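Local coordinates for putative membrane transport protein (PDB 3CK6) that probably works as a zinc-proton symporter that mediates zinc uptake across the inner membrane, seen here through its funnel-forming, homopentameric cytoplasmic domain, at residues His32-Glu37 with Ala106-Arg111; Met4-Glu9 with Thr23-Ile28; Asp75-Ile80 with Ile100-Gly105. The protein carries 1 engineered substitution. All blocks are in the same frame, centred on the assembly; numbering follows the deposited sequence.

From the N terminus, contact 2 is the first to close: the chain leaves 4-9, which runs from loop into strand 7-12, passes strand 19-20 and folds back so that the loop 23-28 lies against its own beginning. Contact 1 opens directly afterwards at strand 32-37 and closes with strand 106-111. Contact 3 is nested in this long excursion and joins strands 77-83 and 96-103; no contact crosses another. All three reach one mixed sheet, in which 7-12, 32-37, 106-111, 96-103 and 77-83 stand in that order. Backbone bonds tie them together, from E37 N to F6 O and from L101 N to I108 O.

Contact 1: residues His32-Glu37 with Ala106-Arg111; sequences HWYHCE and ALISTR
Strands 32-37 and 106-111 run parallel, their axes 22° apart, with backbone hydrogen bonds from L107 to H32 through to R111 and C36. On the face that carries W33, H35 and S109, the small S109 makes the hollow between two large rings. Its OG sits between its own backbone N and carbonyl carbon (chi1 61°), and both rings meet it edge-on: W33 NE1 donates to S109 OG at 2.9 Å, and H35 ND1 and S109 OG share a second hydrogen bond of 2.7 Å. The CB of H35 rests over the rim of one indole face, while L107 CB fills in at W33 CD1, 4.0 Å away. Farther along, R111, bent at chi2, lies beside E37. R111 NE donates to E37 OE1 and R111 NH2 to E37 OE2, each at 2.9 Å, a side-on salt bridge entered from above the carboxylate. The face of Y34, C36, I108 and T110 is mostly apolar where the strands meet: A106 CB abuts the ring edge at Y34 CE2 (3.9 Å), I108 CG1 crosses that ring obliquely, and C36 SG leans on I108 CG2. Y34 OH bonds Q29 N, and T110 OG1 bonds R99 O. With helix 116-126 over the W33 and H35 face and helix 43-49 reaching the Y34 face, these parallel neighbours are typical of a layered alpha/beta domain, here of a CorA-family transporter.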
loop_
_atom_site.group_PDB
_atom_site.type_symbol
_atom_site.label_atom_id
_atom_site.label_comp_id
_atom_site.label_asym_id
_atom_site.label_seq_id
_atom_site.Cartn_x
_atom_site.Cartn_y
_atom_site.Cartn_z
ATOM N N HIS E 32 -5.994 -15.003 -38.372
ATOM C CA HIS E 32 -4.811 -15.842 -38.508
ATOM C C HIS E 32 -3.898 -15.656 -37.309
ATOM O O HIS E 32 -3.851 -14.573 -36.695
ATOM C CB HIS E 32 -4.033 -15.500 -39.786
ATOM C CG HIS E 32 -4.689 -15.953 -41.063
ATOM N ND1 HIS E 32 -6.038 -15.802 -41.316
ATOM C CD2 HIS E 32 -4.164 -16.521 -42.173
ATOM C CE1 HIS E 32 -6.314 -16.273 -42.519
ATOM N NE2 HIS E 32 -5.195 -16.727 -43.055
ATOM N N TRP E 33 -3.162 -16.728 -36.995
ATOM C CA TRP E 33 -2.111 -16.708 -35.988
ATOM C C TRP E 33 -0.762 -16.937 -36.671
ATOM O O TRP E 33 -0.613 -17.864 -37.466
ATOM C CB TRP E 33 -2.353 -17.777 -34.926
ATOM C CG TRP E 33 -1.247 -17.913 -33.913
ATOM C CD1 TRP E 33 -0.521 -16.896 -33.325
ATOM C CD2 TRP E 33 -0.756 -19.136 -33.346
ATOM N NE1 TRP E 33 0.385 -17.429 -32.429
ATOM C CE2 TRP E 33 0.253 -18.792 -32.416
ATOM C CE3 TRP E 33 -1.097 -20.494 -33.511
ATOM C CZ2 TRP E 33 0.964 -19.761 -31.676
ATOM C CZ3 TRP E 33 -0.390 -21.465 -32.757
ATOM C CH2 TRP E 33 0.619 -21.085 -31.852
ATOM N N TYR E 34 0.187 -16.056 -36.382
ATOM C CA TYR E 34 1.542 -16.123 -36.896
ATOM C C TYR E 34 2.467 -16.267 -35.685
ATOM O O TYR E 34 2.532 -15.373 -34.839
ATOM C CB TYR E 34 1.883 -14.846 -37.670
ATOM C CG TYR E 34 0.880 -14.530 -38.765
ATOM C CD1 TYR E 34 1.080 -14.991 -40.074
ATOM C CD2 TYR E 34 -0.289 -13.820 -38.489
ATOM C CE1 TYR E 34 0.148 -14.740 -41.082
ATOM C CE2 TYR E 34 -1.227 -13.574 -39.492
ATOM C CZ TYR E 34 -0.990 -14.025 -40.787
ATOM O OH TYR E 34 -1.940 -13.786 -41.773
ATOM N N HIS E 35 3.165 -17.393 -35.586
ATOM C CA HIS E 35 4.134 -17.590 -34.513
ATOM C C HIS E 35 5.524 -17.401 -35.115
ATOM O O HIS E 35 5.847 -18.063 -36.110
ATOM C CB HIS E 35 3.995 -19.002 -33.938
ATOM C CG HIS E 35 4.768 -19.217 -32.681
ATOM N ND1 HIS E 35 4.657 -18.382 -31.594
ATOM C CD2 HIS E 35 5.634 -20.196 -32.324
ATOM C CE1 HIS E 35 5.443 -18.823 -30.627
ATOM N NE2 HIS E 35 6.044 -19.923 -31.043
ATOM N N CYS E 36 6.320 -16.493 -34.541
ATOM C CA CYS E 36 7.576 -16.028 -35.171
ATOM C C CYS E 36 8.812 -16.032 -34.263
ATOM O O CYS E 36 8.696 -15.947 -33.042
ATOM C CB CYS E 36 7.419 -14.612 -35.720
ATOM S SG CYS E 36 5.946 -14.396 -36.745
ATOM N N GLU E 37 9.982 -16.118 -34.903
ATOM C CA GLU E 37 11.279 -15.944 -34.249
ATOM C C GLU E 37 11.574 -14.450 -34.073
ATOM O O GLU E 37 11.731 -13.721 -35.042
ATOM C CB GLU E 37 12.396 -16.617 -35.059
ATOM C CG GLU E 37 12.245 -18.140 -35.242
ATOM C CD GLU E 37 12.692 -18.964 -34.034
ATOM O OE1 GLU E 37 12.709 -18.422 -32.904
ATOM O OE2 GLU E 37 13.026 -20.161 -34.219
ATOM N N ALA E 106 -5.411 -10.062 -36.396
ATOM C CA ALA E 106 -4.495 -11.211 -36.379
ATOM C C ALA E 106 -3.722 -11.251 -35.076
ATOM O O ALA E 106 -3.437 -10.210 -34.480
ATOM C CB ALA E 106 -3.516 -11.125 -37.534
ATOM N N LEU E 107 -3.339 -12.455 -34.673
ATOM C CA LEU E 107 -2.504 -12.653 -33.505
ATOM C C LEU E 107 -1.113 -12.999 -33.977
ATOM O O LEU E 107 -0.939 -13.999 -34.657
ATOM C CB LEU E 107 -3.052 -13.817 -32.685
ATOM C CG LEU E 107 -3.342 -13.721 -31.184
ATOM C CD1 LEU E 107 -2.553 -14.809 -30.417
ATOM C CD2 LEU E 107 -3.181 -12.314 -30.585
ATOM N N ILE E 108 -0.142 -12.166 -33.632
ATOM C CA ILE E 108 1.267 -12.394 -33.952
ATOM C C ILE E 108 2.001 -12.588 -32.625
ATOM O O ILE E 108 2.032 -11.682 -31.791
ATOM C CB ILE E 108 1.913 -11.194 -34.691
ATOM C CG1 ILE E 108 1.166 -10.839 -35.986
ATOM C CG2 ILE E 108 3.379 -11.458 -34.988
ATOM C CD1 ILE E 108 1.654 -9.488 -36.570
ATOM N N SER E 109 2.565 -13.775 -32.435
ATOM C CA SER E 109 3.364 -14.040 -31.253
ATOM C C SER E 109 4.816 -14.242 -31.643
ATOM O O SER E 109 5.113 -14.784 -32.719
ATOM C CB SER E 109 2.821 -15.242 -30.466
ATOM O OG SER E 109 2.853 -16.416 -31.242
ATOM N N THR E 110 5.723 -13.790 -30.770
ATOM C CA THR E 110 7.151 -13.822 -31.051
ATOM C C THR E 110 7.862 -14.483 -29.879
ATOM O O THR E 110 7.448 -14.328 -28.717
ATOM C CB THR E 110 7.786 -12.418 -31.316
ATOM O OG1 THR E 110 7.830 -11.646 -30.099
ATOM C CG2 THR E 110 7.057 -11.642 -32.425
ATOM N N ARG E 111 8.892 -15.257 -30.194
ATOM C CA ARG E 111 9.633 -15.978 -29.186
ATOM C C ARG E 111 11.136 -15.851 -29.436
ATOM O O ARG E 111 11.578 -15.560 -30.549
ATOM C CB ARG E 111 9.217 -17.466 -29.192
ATOM C CG ARG E 111 9.628 -18.227 -30.469
ATOM C CD ARG E 111 10.437 -19.434 -30.102
ATOM N NE ARG E 111 11.074 -20.125 -31.224
ATOM C CZ ARG E 111 10.700 -21.330 -31.659
ATOM N NH1 ARG E 111 9.672 -21.960 -31.083
ATOM N NH2 ARG E 111 11.338 -21.905 -32.672
HETATM O O HOH W 1 14.246 -15.809 -32.103
#

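Contact 2: residues Met4-Glu9 with Thr23-Ile28; sequences MGFMIE and TTAEHI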
loop_
_atom_site.group_PDB
_atom_site.type_symbol
_atom_site.label_atom_id
_atom_site.label_comp_id
_atom_site.label_asym_id
_atom_site.label_seq_id
_atom_site.Cartn_x
_atom_site.Cartn_y
_atom_site.Cartn_z
HETATM N N MSE E 4 15.129 -22.105 -41.466
HETATM C CA MSE E 4 15.860 -20.901 -41.900
HETATM C C MSE E 4 15.093 -19.571 -41.785
HETATM O O MSE E 4 15.719 -18.503 -41.737
HETATM C CB MSE E 4 16.400 -21.068 -43.328
HETATM C CG MSE E 4 17.644 -21.960 -43.456
HETATM SE SE MSE E 4 19.155 -21.464 -42.308
HETATM C CE MSE E 4 18.862 -22.713 -40.835
ATOM N N GLY E 5 13.760 -19.637 -41.740
ATOM C CA GLY E 5 12.927 -18.432 -41.814
ATOM C C GLY E 5 12.463 -17.884 -40.476
ATOM O O GLY E 5 12.567 -18.561 -39.453
ATOM N N PHE E 6 11.951 -16.653 -40.476
ATOM C CA PHE E 6 11.429 -16.059 -39.232
ATOM C C PHE E 6 10.105 -16.676 -38.775
ATOM O O PHE E 6 9.829 -16.740 -37.580
ATOM C CB PHE E 6 11.324 -14.519 -39.299
ATOM C CG PHE E 6 10.141 -14.014 -40.083
ATOM C CD1 PHE E 6 10.265 -13.709 -41.437
ATOM C CD2 PHE E 6 8.904 -13.832 -39.458
ATOM C CE1 PHE E 6 9.170 -13.244 -42.176
ATOM C CE2 PHE E 6 7.801 -13.375 -40.179
ATOM C CZ PHE E 6 7.939 -13.079 -41.549
HETATM N N MSE E 7 9.287 -17.128 -39.719
HETATM C CA MSE E 7 7.953 -17.612 -39.353
HETATM C C MSE E 7 7.988 -19.089 -39.014
HETATM O O MSE E 7 8.307 -19.923 -39.860
HETATM C CB MSE E 7 6.892 -17.302 -40.419
HETATM C CG MSE E 7 5.458 -17.210 -39.795
HETATM SE SE MSE E 7 4.142 -16.966 -41.118
HETATM C CE MSE E 7 4.627 -15.181 -41.732
ATOM N N ILE E 8 7.670 -19.399 -37.762
ATOM C CA ILE E 8 7.650 -20.782 -37.273
ATOM C C ILE E 8 6.398 -21.525 -37.762
ATOM O O ILE E 8 6.488 -22.610 -38.351
ATOM C CB ILE E 8 7.706 -20.815 -35.725
ATOM C CG1 ILE E 8 8.891 -19.969 -35.234
ATOM C CG2 ILE E 8 7.761 -22.247 -35.207
ATOM C CD1 ILE E 8 8.850 -19.632 -33.764
ATOM N N GLU E 9 5.240 -20.946 -37.494
ATOM C CA GLU E 9 3.978 -21.561 -37.879
ATOM C C GLU E 9 2.932 -20.511 -38.184
ATOM O O GLU E 9 2.991 -19.375 -37.672
ATOM C CB GLU E 9 3.490 -22.495 -36.769
ATOM C CG GLU E 9 2.890 -23.770 -37.281
ATOM C CD GLU E 9 3.042 -24.916 -36.308
ATOM O OE1 GLU E 9 2.116 -25.153 -35.513
ATOM O OE2 GLU E 9 4.090 -25.583 -36.337
ATOM N N THR E 23 4.106 -20.517 -44.531
ATOM C CA THR E 23 4.999 -19.850 -43.642
ATOM C C THR E 23 5.739 -18.737 -44.431
ATOM O O THR E 23 6.616 -18.042 -43.903
ATOM C CB THR E 23 5.904 -20.954 -43.049
ATOM O OG1 THR E 23 5.842 -20.939 -41.618
ATOM C CG2 THR E 23 7.287 -20.906 -43.583
ATOM N N THR E 24 5.354 -18.555 -45.693
ATOM C CA THR E 24 5.864 -17.443 -46.506
ATOM C C THR E 24 5.473 -16.094 -45.904
ATOM O O THR E 24 4.322 -15.906 -45.484
ATOM C CB THR E 24 5.345 -17.507 -47.942
ATOM O OG1 THR E 24 5.764 -18.734 -48.541
ATOM C CG2 THR E 24 5.883 -16.339 -48.785
ATOM N N ALA E 25 6.443 -15.175 -45.875
ATOM C CA ALA E 25 6.261 -13.801 -45.402
ATOM C C ALA E 25 5.306 -13.067 -46.341
ATOM O O ALA E 25 5.721 -12.521 -47.382
ATOM C CB ALA E 25 7.591 -13.079 -45.328
ATOM N N GLU E 26 4.025 -13.082 -45.984
ATOM C CA GLU E 26 2.999 -12.479 -46.838
ATOM C C GLU E 26 2.306 -11.315 -46.107
ATOM O O GLU E 26 2.865 -10.740 -45.161
ATOM C CB GLU E 26 2.016 -13.561 -47.305
ATOM C CG GLU E 26 2.706 -14.771 -47.982
ATOM C CD GLU E 26 1.758 -15.698 -48.758
ATOM O OE1 GLU E 26 0.722 -16.137 -48.187
ATOM O OE2 GLU E 26 2.069 -16.002 -49.943
ATOM N N HIS E 27 1.110 -10.954 -46.551
ATOM C CA HIS E 27 0.310 -9.949 -45.875
ATOM C C HIS E 27 -0.515 -10.648 -44.786
ATOM O O HIS E 27 -1.110 -11.696 -45.036
ATOM C CB HIS E 27 -0.601 -9.265 -46.905
ATOM C CG HIS E 27 -1.293 -8.036 -46.400
ATOM N ND1 HIS E 27 -2.139 -8.050 -45.310
ATOM C CD2 HIS E 27 -1.295 -6.761 -46.861
ATOM C CE1 HIS E 27 -2.621 -6.834 -45.113
ATOM N NE2 HIS E 27 -2.117 -6.031 -46.035
ATOM N N ILE E 28 -0.542 -10.078 -43.581
ATOM C CA ILE E 28 -1.334 -10.656 -42.496
ATOM C C ILE E 28 -2.857 -10.557 -42.763
ATOM O O ILE E 28 -3.334 -9.652 -43.477
ATOM C CB ILE E 28 -0.946 -10.102 -41.088
ATOM C CG1 ILE E 28 -1.501 -8.702 -40.870
ATOM C CG2 ILE E 28 0.596 -10.135 -40.880
ATOM C CD1 ILE E 28 -1.550 -8.299 -39.411
HETATM O O HOH W 2 9.337 -16.987 -42.787
#
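M7, a selenomethionine, and T23 slide past each other in opposite directions, and this pair carries the contact. M7 CG lies anti to the backbone N (chi1 -154°), and the chain stays extended until it bends at chi3 (-67°). This sets M7 SE against the backbone of T23, 3.9 Å from T23 CA, and turns the methyl M7 CE toward T24 O, 3.8 Å away. In the reverse sense, T23 OG1 donates to M7 O at 3.2 Å. The donor stands well above the carbonyl plane, 67° out of it, so the bond does not use a lone pair. A water completes the link by accepting from M7 N and donating to T23 O, each at 3.1 Å. The same water lies over the rim of one face of the F6 ring, near M7 CB, which packs on that face as well. The ring itself, with CG held between its own backbone N and carbonyl carbon, presents its edge to the loop: F6 CE1 touches A25 CB at 3.5 Å. W46 of helix 43-49 packs against F6, M7 and A25 alike, and its NE1, together with N50 ND2, binds E26 O. I8 and E9 point away from the loop; E9 OE2 forms a salt bridge with R122, E9 OE1 accepts from W11 NE1, and I8 packs on H35 and R111. Both residues face H35 across the sheet, a classic beta bulge; the contact is a bulged strand start overlaid by the irregular connection that leads from strand 19-20 into strand 32-37.

Contact 3: residues Asp75-Ile80 with Ile100-Gly105; sequences DNFMLI and ILYFQG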
loop_
_atom_site.group_PDB
_atom_site.type_symbol
_atom_site.label_atom_id
_atom_site.label_comp_id
_atom_site.label_asym_id
_atom_site.label_seq_id
_atom_site.Cartn_x
_atom_site.Cartn_y
_atom_site.Cartn_z
ATOM N N ASP E 75 -8.722 -1.706 -32.369
ATOM C CA ASP E 75 -8.821 -2.831 -31.455
ATOM C C ASP E 75 -7.487 -3.537 -31.169
ATOM O O ASP E 75 -7.481 -4.596 -30.540
ATOM C CB ASP E 75 -9.873 -3.817 -31.962
ATOM C CG ASP E 75 -11.264 -3.206 -31.999
ATOM O OD1 ASP E 75 -11.711 -2.664 -30.960
ATOM O OD2 ASP E 75 -11.904 -3.258 -33.068
ATOM N N ASN E 76 -6.374 -2.933 -31.585
ATOM C CA ASN E 76 -5.053 -3.553 -31.466
ATOM C C ASN E 76 -4.488 -3.436 -30.065
ATOM O O ASN E 76 -4.831 -2.514 -29.300
ATOM C CB ASN E 76 -4.044 -2.944 -32.466
ATOM C CG ASN E 76 -4.585 -2.922 -33.898
ATOM O OD1 ASN E 76 -5.323 -3.813 -34.300
ATOM N ND2 ASN E 76 -4.227 -1.897 -34.655
ATOM N N PHE E 77 -3.631 -4.385 -29.733
ATOM C CA PHE E 77 -2.886 -4.299 -28.482
ATOM C C PHE E 77 -1.610 -5.096 -28.547
ATOM O O PHE E 77 -1.411 -5.911 -29.468
ATOM C CB PHE E 77 -3.751 -4.717 -27.263
ATOM C CG PHE E 77 -4.172 -6.171 -27.241
ATOM C CD1 PHE E 77 -3.268 -7.186 -26.890
ATOM C CD2 PHE E 77 -5.505 -6.516 -27.484
ATOM C CE1 PHE E 77 -3.681 -8.547 -26.833
ATOM C CE2 PHE E 77 -5.927 -7.866 -27.423
ATOM C CZ PHE E 77 -5.031 -8.877 -27.106
HETATM N N MSE E 78 -0.741 -4.847 -27.568
HETATM C CA MSE E 78 0.422 -5.712 -27.326
HETATM C C MSE E 78 0.290 -6.312 -25.955
HETATM O O MSE E 78 -0.021 -5.600 -25.005
HETATM C CB MSE E 78 1.731 -4.925 -27.384
HETATM C CG MSE E 78 3.012 -5.791 -27.200
HETATM SE SE MSE E 78 4.619 -4.647 -27.375
HETATM C CE MSE E 78 4.360 -4.053 -29.124
ATOM N N LEU E 79 0.566 -7.609 -25.860
ATOM C CA LEU E 79 0.637 -8.315 -24.590
ATOM C C LEU E 79 1.967 -9.055 -24.469
ATOM O O LEU E 79 2.334 -9.881 -25.313
ATOM C CB LEU E 79 -0.506 -9.329 -24.458
ATOM C CG LEU E 79 -0.601 -10.098 -23.145
ATOM C CD1 LEU E 79 -0.925 -9.168 -21.958
ATOM C CD2 LEU E 79 -1.653 -11.189 -23.289
ATOM N N ILE E 80 2.676 -8.753 -23.396
ATOM C CA ILE E 80 3.949 -9.387 -23.125
ATOM C C ILE E 80 3.837 -10.243 -21.893
ATOM O O ILE E 80 3.323 -9.778 -20.879
ATOM C CB ILE E 80 5.076 -8.310 -22.980
ATOM C CG1 ILE E 80 5.199 -7.543 -24.306
ATOM C CG2 ILE E 80 6.409 -8.966 -22.528
ATOM C CD1 ILE E 80 6.056 -6.260 -24.263
ATOM N N ILE E 100 3.366 -10.624 -27.796
ATOM C CA ILE E 100 2.225 -10.890 -28.626
ATOM C C ILE E 100 1.589 -9.575 -29.064
ATOM O O ILE E 100 1.315 -8.698 -28.234
ATOM C CB ILE E 100 1.156 -11.718 -27.839
ATOM C CG1 ILE E 100 1.717 -13.069 -27.391
ATOM C CG2 ILE E 100 -0.177 -11.823 -28.650
ATOM C CD1 ILE E 100 0.725 -13.837 -26.562
ATOM N N LEU E 101 1.328 -9.476 -30.363
ATOM C CA LEU E 101 0.617 -8.354 -30.949
ATOM C C LEU E 101 -0.730 -8.845 -31.420
ATOM O O LEU E 101 -0.806 -9.853 -32.116
ATOM C CB LEU E 101 1.422 -7.841 -32.162
ATOM C CG LEU E 101 1.355 -6.407 -32.683
ATOM C CD1 LEU E 101 1.805 -5.404 -31.631
ATOM C CD2 LEU E 101 2.236 -6.268 -33.938
ATOM N N TYR E 102 -1.810 -8.157 -31.043
ATOM C CA TYR E 102 -3.105 -8.347 -31.728
ATOM C C TYR E 102 -3.282 -7.122 -32.620
ATOM O O TYR E 102 -3.357 -6.005 -32.136
ATOM C CB TYR E 102 -4.252 -8.500 -30.728
ATOM C CG TYR E 102 -5.657 -8.693 -31.324
ATOM C CD1 TYR E 102 -5.936 -9.754 -32.195
ATOM C CD2 TYR E 102 -6.702 -7.857 -30.967
ATOM C CE1 TYR E 102 -7.216 -9.943 -32.739
ATOM C CE2 TYR E 102 -8.024 -8.051 -31.493
ATOM C CZ TYR E 102 -8.255 -9.103 -32.373
ATOM O OH TYR E 102 -9.504 -9.323 -32.906
ATOM N N PHE E 103 -3.273 -7.353 -33.930
ATOM C CA PHE E 103 -3.077 -6.300 -34.907
ATOM C C PHE E 103 -3.915 -6.616 -36.142
ATOM O O PHE E 103 -3.832 -7.707 -36.703
ATOM C CB PHE E 103 -1.589 -6.120 -35.249
ATOM C CG PHE E 103 -1.303 -4.975 -36.209
ATOM C CD1 PHE E 103 -1.209 -3.653 -35.747
ATOM C CD2 PHE E 103 -1.148 -5.214 -37.574
ATOM C CE1 PHE E 103 -0.955 -2.594 -36.622
ATOM C CE2 PHE E 103 -0.881 -4.164 -38.459
ATOM C CZ PHE E 103 -0.784 -2.848 -37.980
ATOM N N GLN E 104 -4.755 -5.657 -36.524
ATOM C CA GLN E 104 -5.748 -5.830 -37.605
ATOM C C GLN E 104 -6.434 -7.198 -37.555
ATOM O O GLN E 104 -6.657 -7.817 -38.596
ATOM C CB GLN E 104 -5.121 -5.621 -38.990
ATOM C CG GLN E 104 -4.546 -4.236 -39.253
ATOM C CD GLN E 104 -3.665 -4.169 -40.516
ATOM O OE1 GLN E 104 -3.253 -3.091 -40.921
ATOM N NE2 GLN E 104 -3.380 -5.321 -41.132
ATOM N N GLY E 105 -6.750 -7.679 -36.349
ATOM C CA GLY E 105 -7.542 -8.900 -36.190
ATOM C C GLY E 105 -6.724 -10.194 -36.269
ATOM O O GLY E 105 -7.289 -11.285 -36.255
HETATM O O HOH W 3 -6.830 -6.072 -33.791
#
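F77 and Y102 form a hydrogen-bonded antiparallel pair, and their side chains lie on the same face of the sheet. F77 CG occupies the crowded position between backbone N and carbonyl carbon (chi1 66°), which lays the ring across the neighbouring strand. Y102 CB stands almost over the ring centre, 3.7 Å from the F77 centroid, a CH-pi contact. The two rings cross obliquely with planes 43° apart, and F77 CE2 meets Y102 CD2 at 3.6 Å. Behind them, L79 and I100 form the next hydrogen-bonded pair, bonded in both directions through their backbone N and O, with L79 CB and I100 CB 4.5 Å apart, while M78 and L101 lie on the other face. There the chain of M78, a selenomethionine, bends at chi3 and brings M78 CE to L101 CD1 at 3.8 Å. At the strand ends N76 OD1 accepts from Q104 N at 2.9 Å, the donor standing above the amide carbonyl plane, and also receives a hydrogen bond of 2.8 Å from a water that in turn accepts from G105 N. This water sits over one face of the Y102 ring, offset toward its rim. N76 ND2 lies 3.7 Å from F103 CD1. Q104 and G105 both have positive phi, with angles fitting a type I' turn into strand 106-111. One shell farther out, Y102 OH is hydrogen-bonded to E203, L138 of helix 134-161 packs on F77, L79 and I100, and helix 54-60 covers M78 and L101. The chemistry is thus divided: the paired strands join through backbone bonds and hydrocarbon surfaces, whereas at the turn a single amide oxygen, directly and through water, satisfies two successive backbone N-H groups and so probably steadies the hairpin connection to the neighbouring strand.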